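Side-chain contacts in lyase/mutase (Burkholderia cenocepacia, PDB 4LSB), which is a lyase/mutase with a TIM-barrel fold and carries a bound magnesium ion: residues L175-T178 with I179-V183; L225-L228 with D229-A232; P134-R138 with D139-E143; P104-V107 with A108-R112; E20-R23 with A24-R28. All coordinates share one frame; numbering follows the deposited sequence.

Contact 1: L175-T178 with I179-V183; sequences LDDT and IARLV
Asp177 and Arg181, one helical turn apart, meet through a salt bridge in which Arg181 NE donates to Asp177 OD2 over 2.9 Å. The carboxylate oxygen sits at the edge of the guanidinium, nearly in its plane, and is met on its syn side, although NE lies 30° out of the carboxylate plane. The two flat groups are far from coplanar, their planes 72° apart, and one nitrogen makes the contact instead of a two-nitrogen grip. Arg181 reaches this position with its chain extended from CG to NE, while Asp177 turns its CG anti to the backbone N (chi1 -170°) and leans along the helix toward the arginine. The backbone ties the same pair, Arg181 N bonding to Asp177 O at 2.9 Å. On another side of the helix Leu175 and Ile179 make the apolar counterpart: Leu175 CG touches Ile179 CD1 at 3.7 Å, and the leucine's CD1 is close to the same methyl.

Asn167 ND2 is the second-shell group here, bonding to both Asp177 OD2 and Thr178 OG1; the threonine hydroxyl also pairs with Asp174 O. Arg181 is held from its far end too, since NH2 donates to Tyr136 O and NH1 bonds to Tyr185 OH.

Helix 175-187 links strands 160-164 and 192-194 in a beta-alpha-beta unit of the barrel. Ile179 and Leu182 pack on Val207 of helix 201-211, whereas Ala180 and Arg181 lie against Arg138 of helix 138-153.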
loop_
_atom_site.group_PDB
_atom_site.type_symbol
_atom_site.label_atom_id
_atom_site.label_comp_id
_atom_site.label_asym_id
_atom_site.label_seq_id
_atom_site.Cartn_x
_atom_site.Cartn_y
_atom_site.Cartn_z
ATOM N N LEU B 175 -4.580 4.539 35.365
ATOM C CA LEU B 175 -3.254 5.159 35.244
ATOM C C LEU B 175 -2.251 4.530 36.183
ATOM O O LEU B 175 -1.110 4.267 35.843
ATOM C CB LEU B 175 -3.362 6.669 35.534
ATOM C CG LEU B 175 -2.107 7.550 35.355
ATOM C CD1 LEU B 175 -1.615 7.436 33.929
ATOM C CD2 LEU B 175 -2.384 9.019 35.694
ATOM N N ASP B 176 -2.676 4.279 37.407
ATOM C CA ASP B 176 -1.756 3.761 38.364
ATOM C C ASP B 176 -1.287 2.317 38.110
ATOM O O ASP B 176 -0.134 2.043 38.310
ATOM C CB ASP B 176 -2.325 3.951 39.748
ATOM C CG ASP B 176 -2.402 5.406 40.103
ATOM O OD1 ASP B 176 -1.384 5.959 40.598
ATOM O OD2 ASP B 176 -3.469 6.011 39.836
ATOM N N ASP B 177 -2.159 1.412 37.656
ATOM C CA ASP B 177 -1.694 0.060 37.275
ATOM C C ASP B 177 -0.776 0.154 36.055
ATOM O O ASP B 177 0.244 -0.531 35.951
ATOM C CB ASP B 177 -2.836 -0.895 36.910
ATOM C CG ASP B 177 -2.342 -2.377 36.766
ATOM O OD1 ASP B 177 -1.894 -2.920 37.778
ATOM O OD2 ASP B 177 -2.401 -2.998 35.662
ATOM N N THR B 178 -1.177 1.003 35.129
ATOM C CA THR B 178 -0.448 1.165 33.891
ATOM C C THR B 178 0.966 1.672 34.194
ATOM O O THR B 178 1.931 1.117 33.687
ATOM C CB THR B 178 -1.226 2.051 32.940
ATOM O OG1 THR B 178 -2.509 1.465 32.664
ATOM C CG2 THR B 178 -0.457 2.214 31.614
ATOM N N ILE B 179 1.099 2.723 35.009
ATOM C CA ILE B 179 2.437 3.210 35.418
ATOM C C ILE B 179 3.222 2.147 36.128
ATOM O O ILE B 179 4.412 1.993 35.885
ATOM C CB ILE B 179 2.358 4.537 36.220
ATOM C CG1 ILE B 179 2.122 5.706 35.260
ATOM C CG2 ILE B 179 3.589 4.837 37.039
ATOM C CD1 ILE B 179 1.532 6.922 35.956
ATOM N N ALA B 180 2.574 1.384 36.996
ATOM C CA ALA B 180 3.303 0.399 37.787
ATOM C C ALA B 180 3.872 -0.656 36.874
ATOM O O ALA B 180 4.992 -1.082 37.036
ATOM C CB ALA B 180 2.416 -0.225 38.840
ATOM N N ARG B 181 3.084 -1.115 35.919
ATOM C CA ARG B 181 3.580 -2.089 34.909
ATOM C C ARG B 181 4.792 -1.535 34.151
ATOM O O ARG B 181 5.839 -2.210 33.984
ATOM C CB ARG B 181 2.453 -2.421 33.947
ATOM C CG ARG B 181 1.412 -3.378 34.554
ATOM C CD ARG B 181 0.267 -3.647 33.581
ATOM N NE ARG B 181 -0.619 -4.671 34.149
ATOM C CZ ARG B 181 -0.417 -5.985 34.099
ATOM N NH1 ARG B 181 0.628 -6.499 33.463
ATOM N NH2 ARG B 181 -1.289 -6.803 34.671
ATOM N N LEU B 182 4.676 -0.291 33.692
ATOM C CA LEU B 182 5.746 0.296 32.885
ATOM C C LEU B 182 6.991 0.413 33.693
ATOM O O LEU B 182 8.074 0.177 33.200
ATOM C CB LEU B 182 5.411 1.666 32.297
ATOM C CG LEU B 182 4.298 1.698 31.270
ATOM C CD1 LEU B 182 4.092 3.136 30.801
ATOM C CD2 LEU B 182 4.612 0.819 30.079
ATOM N N VAL B 183 6.840 0.818 34.946
ATOM C CA VAL B 183 7.988 0.890 35.847
ATOM C C VAL B 183 8.613 -0.524 36.071
ATOM O O VAL B 183 9.824 -0.693 36.133
ATOM C CB VAL B 183 7.542 1.490 37.203
ATOM C CG1 VAL B 183 8.613 1.270 38.264
ATOM C CG2 VAL B 183 7.230 2.960 37.035
#

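Contact 2: L225-L228 with D229-A232; sequences LLSL and DELA
This is a helix N-cap, at the surface where the loop after strand 215-218 turns into helix 228-233, and Ser227 and Glu230 carry it. Ser227 OG accepts from Glu230 N at 3.1 Å, a bond of 164° at the hydrogen. In return the glutamate side chain folds back over the cap, and its OE1 takes the N-H of Ser227 at 2.9 Å, using the anti lone pair, the one away from OE2. These reciprocal bonds make a capping box. The serine hydroxyl also lies 3.4 Å from Glu230 OE1, at best a weak interaction. Ser227 can serve the cap because its OG stands between the backbone N and the carbonyl carbon (chi1 67°), which turns the oxygen to the amide three residues on. Glu230 does its part with a chain extended beyond CG, which lets the carboxylate reach Ser227 N as the chain enters the helix.

The box belongs to one of the short helices around the TIM barrel, and a hydrophobic contact flanks it. Leu226, just before the cap, crosses Leu231 at about a right angle, its CD1 3.8 Å from Leu231 CD2. The same leucine lays its CD2 against Glu230 OE1, 3.7 Å away, so the carboxylate is bordered by a methyl as well as by the N-H of Ser227.

Ile204 of helix 201-211 touches both Leu226 and Leu231, while Val239 of strand 238-240 meets Leu228 and Leu231. On the outside, the second subunit hydrogen-bonds to the backbone of Leu228, and its Thr265 packs on Ser227.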
loop_
_atom_site.group_PDB
_atom_site.type_symbol
_atom_site.label_atom_id
_atom_site.label_comp_id
_atom_site.label_asym_id
_atom_site.label_seq_id
_atom_site.Cartn_x
_atom_site.Cartn_y
_atom_site.Cartn_z
ATOM N N LEU B 225 -5.422 15.248 20.190
ATOM C CA LEU B 225 -4.133 15.391 19.522
ATOM C C LEU B 225 -3.236 16.368 20.269
ATOM O O LEU B 225 -3.699 17.412 20.761
ATOM C CB LEU B 225 -4.311 15.914 18.096
ATOM C CG LEU B 225 -4.818 14.875 17.128
ATOM C CD1 LEU B 225 -5.100 15.601 15.849
ATOM C CD2 LEU B 225 -3.820 13.719 16.972
ATOM N N LEU B 226 -1.955 16.027 20.316
ATOM C CA LEU B 226 -0.933 16.919 20.817
ATOM C C LEU B 226 0.196 17.032 19.759
ATOM O O LEU B 226 0.358 16.141 18.928
ATOM C CB LEU B 226 -0.394 16.375 22.144
ATOM C CG LEU B 226 -1.399 16.394 23.289
ATOM C CD1 LEU B 226 -0.834 15.593 24.463
ATOM C CD2 LEU B 226 -1.817 17.803 23.715
ATOM N N SER B 227 0.905 18.154 19.747
ATOM C CA SER B 227 1.969 18.331 18.822
ATOM C C SER B 227 3.205 17.687 19.406
ATOM O O SER B 227 3.291 17.403 20.595
ATOM C CB SER B 227 2.243 19.795 18.525
ATOM O OG SER B 227 2.738 20.432 19.683
ATOM N N LEU B 228 4.177 17.481 18.563
ATOM C CA LEU B 228 5.474 16.963 19.028
ATOM C C LEU B 228 6.130 17.869 20.094
ATOM O O LEU B 228 6.716 17.382 21.038
ATOM C CB LEU B 228 6.423 16.840 17.841
ATOM C CG LEU B 228 7.772 16.214 18.173
ATOM C CD1 LEU B 228 7.629 14.764 18.643
ATOM C CD2 LEU B 228 8.748 16.358 16.990
ATOM N N ASP B 229 6.016 19.192 19.926
ATOM C CA ASP B 229 6.536 20.122 20.891
ATOM C C ASP B 229 5.780 20.019 22.225
ATOM O O ASP B 229 6.426 20.053 23.276
ATOM C CB ASP B 229 6.479 21.560 20.334
ATOM C CG ASP B 229 6.898 22.592 21.337
ATOM O OD1 ASP B 229 8.042 22.536 21.754
ATOM O OD2 ASP B 229 6.071 23.475 21.702
ATOM N N GLU B 230 4.438 19.889 22.191
ATOM C CA GLU B 230 3.661 19.712 23.424
ATOM C C GLU B 230 4.109 18.447 24.085
ATOM O O GLU B 230 4.293 18.399 25.274
ATOM C CB GLU B 230 2.135 19.692 23.189
ATOM C CG GLU B 230 1.578 21.077 22.863
ATOM C CD GLU B 230 0.157 21.070 22.298
ATOM O OE1 GLU B 230 -0.197 20.250 21.417
ATOM O OE2 GLU B 230 -0.624 21.924 22.739
ATOM N N LEU B 231 4.286 17.386 23.308
ATOM C CA LEU B 231 4.696 16.100 23.902
ATOM C C LEU B 231 6.093 16.181 24.494
ATOM O O LEU B 231 6.317 15.663 25.599
ATOM C CB LEU B 231 4.526 14.929 22.897
ATOM C CG LEU B 231 3.043 14.676 22.559
ATOM C CD1 LEU B 231 2.842 13.982 21.242
ATOM C CD2 LEU B 231 2.431 13.856 23.632
ATOM N N ALA B 232 7.009 16.874 23.822
ATOM C CA ALA B 232 8.332 17.065 24.373
ATOM C C ALA B 232 8.265 17.796 25.744
ATOM O O ALA B 232 8.975 17.440 26.683
ATOM C CB ALA B 232 9.214 17.827 23.368
#

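Contact 3: P134-R138 with D139-E143; sequences PIYAR and DASVE
Ala137 O is the acceptor at the heart of this turn. Ser141 N reaches it at 2.7 Å, a bond of 165° at the hydrogen that comes nearly along the C=O axis. The hydroxyl of the same serine lies 3.2 Å from Ala137 O as well, but its proton could go to a different acceptor, and that second bond is not settled. Ser141 OG is placed beside its own backbone N and anti to the carbonyl carbon (chi1 -71°), which swings it back toward the residues that precede the helix. There it also meets Tyr136, whose CB is 3.1 Å away, a close approach of hydroxyl to methylene. The tyrosine's outer end leads away from the serine.

One residue further on, Val142 N donates to Arg138 O at 3.0 Å and 172°. Val142 CG2 rests against that same carbonyl oxygen, 3.1 Å off, so the group is touched by an amide and a methyl of one residue.

What lies around these residues fixes them from outside. Tyr136 OH bonds to Asp102 OD1 and Asn98 ND2, and its ring forms a cation-pi contact with Arg144. Ser141 OG has a further, weak partner in Arg181 NH1 of helix 175-187.

Ala137 occupies the N-cap position of helix 138-153, and the bond from Ser141 N to its carbonyl is that of the first helical turn. The loop from strand 121-125 thus enters one of the outer helices of the TIM barrel, with the tyrosine side chain about 12 Å from the bound magnesium ion.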
loop_
_atom_site.group_PDB
_atom_site.type_symbol
_atom_site.label_atom_id
_atom_site.label_comp_id
_atom_site.label_asym_id
_atom_site.label_seq_id
_atom_site.Cartn_x
_atom_site.Cartn_y
_atom_site.Cartn_z
ATOM N N PRO B 134 -7.623 -10.181 29.385
ATOM C CA PRO B 134 -7.054 -9.528 28.172
ATOM C C PRO B 134 -5.615 -9.050 28.347
ATOM O O PRO B 134 -4.957 -8.751 27.353
ATOM C CB PRO B 134 -8.002 -8.332 27.934
ATOM C CG PRO B 134 -8.616 -8.062 29.277
ATOM C CD PRO B 134 -8.369 -9.215 30.212
ATOM N N ILE B 135 -5.152 -9.000 29.587
ATOM C CA ILE B 135 -3.815 -8.492 29.917
ATOM C C ILE B 135 -3.141 -9.553 30.777
ATOM O O ILE B 135 -3.756 -10.046 31.718
ATOM C CB ILE B 135 -3.860 -7.172 30.730
ATOM C CG1 ILE B 135 -4.633 -6.095 29.989
ATOM C CG2 ILE B 135 -2.455 -6.682 31.063
ATOM C CD1 ILE B 135 -3.940 -5.472 28.780
ATOM N N TYR B 136 -1.897 -9.908 30.454
ATOM C CA TYR B 136 -1.146 -10.869 31.263
ATOM C C TYR B 136 -1.030 -10.390 32.709
ATOM O O TYR B 136 -0.879 -9.207 32.965
ATOM C CB TYR B 136 0.289 -11.130 30.731
ATOM C CG TYR B 136 0.359 -11.817 29.393
ATOM C CD1 TYR B 136 0.192 -13.209 29.262
ATOM C CD2 TYR B 136 0.597 -11.088 28.259
ATOM C CE1 TYR B 136 0.239 -13.811 28.020
ATOM C CE2 TYR B 136 0.648 -11.677 27.022
ATOM C CZ TYR B 136 0.484 -13.033 26.892
ATOM O OH TYR B 136 0.513 -13.552 25.625
ATOM N N ALA B 137 -1.040 -11.326 33.660
ATOM C CA ALA B 137 -0.726 -10.983 35.056
ATOM C C ALA B 137 0.664 -10.326 35.186
ATOM O O ALA B 137 1.600 -10.659 34.447
ATOM C CB ALA B 137 -0.837 -12.217 35.942
ATOM N N ARG B 138 0.798 -9.418 36.147
ATOM C CA ARG B 138 2.044 -8.668 36.377
ATOM C C ARG B 138 3.301 -9.530 36.394
ATOM O O ARG B 138 4.326 -9.183 35.803
ATOM C CB ARG B 138 1.956 -7.894 37.705
ATOM C CG ARG B 138 3.156 -7.020 38.112
ATOM C CD ARG B 138 3.052 -5.566 37.616
ATOM N NE ARG B 138 2.241 -4.650 38.461
ATOM C CZ ARG B 138 2.709 -3.966 39.511
ATOM N NH1 ARG B 138 3.981 -4.089 39.895
ATOM N NH2 ARG B 138 1.915 -3.157 40.202
ATOM N N ASP B 139 3.247 -10.629 37.124
ATOM C CA ASP B 139 4.399 -11.522 37.206
ATOM C C ASP B 139 4.781 -12.068 35.887
ATOM O O ASP B 139 5.953 -12.046 35.490
ATOM C CB ASP B 139 4.050 -12.750 38.056
ATOM C CG ASP B 139 4.260 -12.516 39.501
ATOM O OD1 ASP B 139 4.862 -11.468 39.854
ATOM O OD2 ASP B 139 3.838 -13.403 40.282
ATOM N N ALA B 140 3.792 -12.662 35.240
ATOM C CA ALA B 140 4.008 -13.263 33.961
ATOM C C ALA B 140 4.459 -12.215 32.948
ATOM O O ALA B 140 5.321 -12.511 32.116
ATOM C CB ALA B 140 2.761 -13.960 33.477
ATOM N N SER B 141 3.859 -11.024 32.991
ATOM C CA SER B 141 4.254 -9.943 32.083
ATOM C C SER B 141 5.719 -9.544 32.200
ATOM O O SER B 141 6.409 -9.386 31.205
ATOM C CB SER B 141 3.423 -8.693 32.324
ATOM O OG SER B 141 2.104 -8.887 31.876
ATOM N N VAL B 142 6.149 -9.298 33.420
ATOM C CA VAL B 142 7.536 -8.977 33.725
ATOM C C VAL B 142 8.470 -10.108 33.336
ATOM O O VAL B 142 9.532 -9.853 32.787
ATOM C CB VAL B 142 7.704 -8.679 35.230
ATOM C CG1 VAL B 142 9.151 -8.431 35.569
ATOM C CG2 VAL B 142 6.890 -7.452 35.637
ATOM N N GLU B 143 8.119 -11.366 33.634
ATOM C CA GLU B 143 8.993 -12.482 33.210
ATOM C C GLU B 143 9.182 -12.501 31.700
ATOM O O GLU B 143 10.302 -12.762 31.169
ATOM C CB GLU B 143 8.398 -13.827 33.612
ATOM C CG GLU B 143 9.180 -14.587 34.643
ATOM C CD GLU B 143 8.675 -16.032 34.768
ATOM O OE1 GLU B 143 9.533 -16.948 34.863
ATOM O OE2 GLU B 143 7.433 -16.243 34.741
#

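Contact 4: P104-V107 with A108-R112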
loop_
_atom_site.group_PDB
_atom_site.type_symbol
_atom_site.label_atom_id
_atom_site.label_comp_id
_atom_site.label_asym_id
_atom_site.label_seq_id
_atom_site.Cartn_x
_atom_site.Cartn_y
_atom_site.Cartn_z
ATOM N N PRO B 104 7.628 -16.873 27.827
ATOM C CA PRO B 104 8.831 -16.058 27.754
ATOM C C PRO B 104 9.801 -16.529 26.691
ATOM O O PRO B 104 10.421 -15.713 26.040
ATOM C CB PRO B 104 9.439 -16.201 29.143
ATOM C CG PRO B 104 8.269 -16.382 30.034
ATOM C CD PRO B 104 7.277 -17.186 29.227
ATOM N N GLY B 105 9.979 -17.840 26.543
ATOM C CA GLY B 105 10.906 -18.348 25.546
ATOM C C GLY B 105 10.456 -18.029 24.135
ATOM O O GLY B 105 11.274 -17.857 23.217
ATOM N N THR B 106 9.154 -17.916 23.947
ATOM C CA THR B 106 8.659 -17.573 22.667
ATOM C C THR B 106 8.985 -16.095 22.347
ATOM O O THR B 106 9.424 -15.764 21.244
ATOM C CB THR B 106 7.139 -17.764 22.586
ATOM O OG1 THR B 106 6.832 -19.136 22.888
ATOM C CG2 THR B 106 6.680 -17.421 21.199
ATOM N N VAL B 107 8.670 -15.244 23.303
ATOM C CA VAL B 107 9.032 -13.832 23.247
ATOM C C VAL B 107 10.537 -13.667 22.931
ATOM O O VAL B 107 10.931 -12.943 21.988
ATOM C CB VAL B 107 8.665 -13.171 24.582
ATOM C CG1 VAL B 107 9.249 -11.740 24.653
ATOM C CG2 VAL B 107 7.151 -13.175 24.759
ATOM N N ALA B 108 11.372 -14.384 23.691
ATOM C CA ALA B 108 12.812 -14.314 23.450
ATOM C C ALA B 108 13.181 -14.727 22.019
ATOM O O ALA B 108 13.948 -14.049 21.363
ATOM C CB ALA B 108 13.577 -15.168 24.439
ATOM N N GLU B 109 12.628 -15.831 21.539
ATOM C CA GLU B 109 12.889 -16.263 20.165
ATOM C C GLU B 109 12.412 -15.212 19.161
ATOM O O GLU B 109 13.100 -14.896 18.204
ATOM C CB GLU B 109 12.209 -17.594 19.891
ATOM C CG GLU B 109 12.406 -18.122 18.479
ATOM C CD GLU B 109 13.840 -18.551 18.148
ATOM O OE1 GLU B 109 14.744 -18.481 19.023
ATOM O OE2 GLU B 109 14.069 -18.964 16.980
ATOM N N THR B 110 11.241 -14.643 19.412
ATOM C CA THR B 110 10.743 -13.582 18.537
ATOM C C THR B 110 11.729 -12.397 18.436
ATOM O O THR B 110 12.002 -11.858 17.333
ATOM C CB THR B 110 9.344 -13.130 18.996
ATOM O OG1 THR B 110 8.415 -14.190 18.771
ATOM C CG2 THR B 110 8.884 -11.939 18.197
ATOM N N ILE B 111 12.285 -11.979 19.569
ATOM C CA ILE B 111 13.295 -10.924 19.547
ATOM C C ILE B 111 14.507 -11.327 18.687
ATOM O O ILE B 111 14.990 -10.554 17.857
ATOM C CB ILE B 111 13.801 -10.555 20.971
ATOM C CG1 ILE B 111 12.694 -9.914 21.808
ATOM C CG2 ILE B 111 15.037 -9.643 20.889
ATOM C CD1 ILE B 111 12.126 -8.617 21.208
ATOM N N ARG B 112 15.011 -12.538 18.859
ATOM C CA ARG B 112 16.178 -12.986 18.051
ATOM C C ARG B 112 15.874 -12.994 16.581
ATOM O O ARG B 112 16.689 -12.584 15.776
ATOM C CB ARG B 112 16.616 -14.396 18.426
ATOM C CG ARG B 112 17.188 -14.557 19.802
ATOM C CD ARG B 112 17.885 -15.923 19.895
ATOM N NE ARG B 112 16.894 -16.956 20.240
ATOM C CZ ARG B 112 16.422 -17.156 21.476
ATOM N NH1 ARG B 112 16.888 -16.420 22.487
ATOM N NH2 ARG B 112 15.492 -18.100 21.697
HETATM O O HOH W 1 13.636 -19.028 23.642
#
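Thr110 lays its side chain over the carbonyl of Thr106, one turn back: OG1 is 3.1 Å from Thr106 O and CB 3.5 Å from it. The oxygen's helical partner is Thr110 N, at 2.8 Å, while OG1 has its hydrogen-bond partners in Gly99 O and Arg74 NH1. Its direction follows from a first torsion (chi1 -68°) that sets the hydroxyl beside the backbone N. On the solvent side Gly105 O accepts from Glu109 N and also from a water at 2.7 Å. That water accepts in turn from Arg112 NH2 and thus bridges the arginine to the glycine carbonyl.

Both features belong to helix 104-116, the helical arm of a beta-alpha-beta unit between strands 92-95 and 121-125 of the TIM barrel. Val107 and Ile111 mark its inward side, packing on Ile124 of the second strand and on Ala148 of helix 138-153.

Arg112 is steadied by Glu109. In a salt bridge, NE and NH2 both donate to the single oxygen OE1, side-on, with NH2 at 2.8 Å on its anti lone pair. The guanidinium lies over the helix backbone, with Ala108 O 3.9 Å above its plane, over the centre.

Contact 5: E20-R23 with A24-R28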
loop_
_atom_site.group_PDB
_atom_site.type_symbol
_atom_site.label_atom_id
_atom_site.label_comp_id
_atom_site.label_asym_id
_atom_site.label_seq_id
_atom_site.Cartn_x
_atom_site.Cartn_y
_atom_site.Cartn_z
ATOM N N GLU B 20 23.068 1.804 16.711
ATOM C CA GLU B 20 23.612 2.898 17.493
ATOM C C GLU B 20 22.939 4.211 17.190
ATOM O O GLU B 20 22.685 5.002 18.117
ATOM C CB GLU B 20 25.123 3.066 17.263
ATOM C CG GLU B 20 25.715 4.201 18.105
ATOM C CD GLU B 20 25.470 4.095 19.622
ATOM O OE1 GLU B 20 25.499 2.975 20.200
ATOM O OE2 GLU B 20 25.239 5.164 20.250
ATOM N N ALA B 21 22.705 4.484 15.926
ATOM C CA ALA B 21 21.983 5.697 15.563
ATOM C C ALA B 21 20.587 5.730 16.242
ATOM O O ALA B 21 20.120 6.762 16.769
ATOM C CB ALA B 21 21.882 5.808 14.054
ATOM N N PHE B 22 19.925 4.578 16.261
ATOM C CA PHE B 22 18.582 4.485 16.831
ATOM C C PHE B 22 18.613 4.730 18.332
ATOM O O PHE B 22 17.789 5.488 18.848
ATOM C CB PHE B 22 17.961 3.141 16.539
ATOM C CG PHE B 22 16.503 3.078 16.888
ATOM C CD1 PHE B 22 15.606 4.005 16.364
ATOM C CD2 PHE B 22 16.027 2.111 17.714
ATOM C CE1 PHE B 22 14.236 3.930 16.672
ATOM C CE2 PHE B 22 14.667 2.027 18.016
ATOM C CZ PHE B 22 13.785 2.942 17.495
ATOM N N ARG B 23 19.548 4.087 19.040
ATOM C CA ARG B 23 19.650 4.268 20.485
ATOM C C ARG B 23 19.913 5.767 20.803
ATOM O O ARG B 23 19.300 6.307 21.711
ATOM C CB ARG B 23 20.767 3.376 21.086
ATOM C CG ARG B 23 20.889 3.438 22.617
ATOM C CD ARG B 23 22.325 3.128 23.119
ATOM N NE ARG B 23 23.263 4.161 22.645
ATOM C CZ ARG B 23 23.467 5.366 23.211
ATOM N NH1 ARG B 23 22.846 5.732 24.337
ATOM N NH2 ARG B 23 24.315 6.219 22.645
ATOM N N ALA B 24 20.804 6.393 20.024
ATOM C CA ALA B 24 21.170 7.805 20.167
ATOM C C ALA B 24 19.999 8.780 19.978
ATOM O O ALA B 24 19.987 9.843 20.616
ATOM C CB ALA B 24 22.298 8.168 19.216
ATOM N N LEU B 25 19.052 8.447 19.094
ATOM C CA LEU B 25 17.831 9.267 18.927
ATOM C C LEU B 25 17.141 9.416 20.230
ATOM O O LEU B 25 16.550 10.467 20.468
ATOM C CB LEU B 25 16.812 8.677 17.924
ATOM C CG LEU B 25 17.292 8.626 16.509
ATOM C CD1 LEU B 25 16.409 7.870 15.554
ATOM C CD2 LEU B 25 17.538 10.064 16.035
ATOM N N HIS B 26 17.238 8.405 21.101
ATOM C CA HIS B 26 16.497 8.431 22.356
ATOM C C HIS B 26 17.153 9.240 23.481
ATOM O O HIS B 26 16.535 9.398 24.526
ATOM C CB HIS B 26 16.226 7.021 22.884
ATOM C CG HIS B 26 15.338 6.210 21.998
ATOM N ND1 HIS B 26 15.802 5.608 20.860
ATOM C CD2 HIS B 26 14.026 5.896 22.090
ATOM C CE1 HIS B 26 14.818 4.964 20.274
ATOM N NE2 HIS B 26 13.725 5.130 20.995
ATOM N N THR B 27 18.396 9.627 23.296
ATOM C CA THR B 27 19.160 10.281 24.370
ATOM C C THR B 27 19.468 11.730 24.038
ATOM O O THR B 27 19.876 12.484 24.911
ATOM C CB THR B 27 20.452 9.532 24.683
ATOM O OG1 THR B 27 21.284 9.507 23.527
ATOM C CG2 THR B 27 20.131 8.085 25.148
ATOM N N ARG B 28 19.216 12.157 22.816
ATOM C CA ARG B 28 19.405 13.568 22.513
ATOM C C ARG B 28 18.190 14.360 22.994
ATOM O O ARG B 28 17.086 13.797 23.241
ATOM C CB ARG B 28 19.717 13.765 21.030
ATOM C CG ARG B 28 18.562 13.614 20.133
ATOM C CD ARG B 28 19.003 13.689 18.682
ATOM N NE ARG B 28 17.779 13.759 17.903
ATOM C CZ ARG B 28 17.672 13.522 16.602
ATOM N NH1 ARG B 28 18.729 13.172 15.881
ATOM N NH2 ARG B 28 16.483 13.654 16.030
HETATM O O HOH W 2 23.862 8.721 24.967
#
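His26 ND1 donates to Phe22 O over 2.8 Å, with the carbonyl oxygen close to the imidazole plane; the bond is bent to 141° at the hydrogen. Exposed on another side, Arg23 grips Glu20 side-on in a salt bridge, with NE and NH2 both on OE2, the shorter bond being NH2 at 2.8 Å. A water spans from Arg23 NH1 to Thr27 OG1, and Thr27 CG2 lies 3.7 Å from the same NH1.

The setting is the last part of helix 14-25 and the turn after it, which lead toward strand 32-34 of the TIM barrel. Phe22 packs there on Ile34, and His26 makes an edge-to-face pair with Phe32.

The ND1 bond, with that of NE2 to Arg238 NH1, helps to fix the turn of the histidine ring, and CE1 points into the face of Phe22, 3.5 Å above the plane and over the ring centre. The two rings form a T-shaped (edge-to-face) pair, planes at 88° and centroids 4.8 Å apart. In Phe22, CG anti to the backbone N (chi1 -170°) carries the ring along the helix to the histidine. Leu25 rounds off the apolar side, its CD1 4.0 Å from Phe22 CD1.

Each contact is local, within one continuous stretch, so none closes a long loop; all five follow in series and none nests or crosses. From the N terminus, contact 5 lies in the last part of helix 14-25 and the turn after it, contact 4 in helix 104-116, contact 3 where a loop enters helix 138-153, contact 1 in helix 175-187 and contact 2 at the start of helix 228-233. Contacts 4, 3 and 1 form a run of adjacent barrel helices: Pro104 touches Glu143, while Arg181 reaches back to the loop before helix 138-153. Contacts 2 and 4 lie on opposite sides of the chain's centre, and contact 5 approaches contact 2 to about 8 Å between nearest atoms.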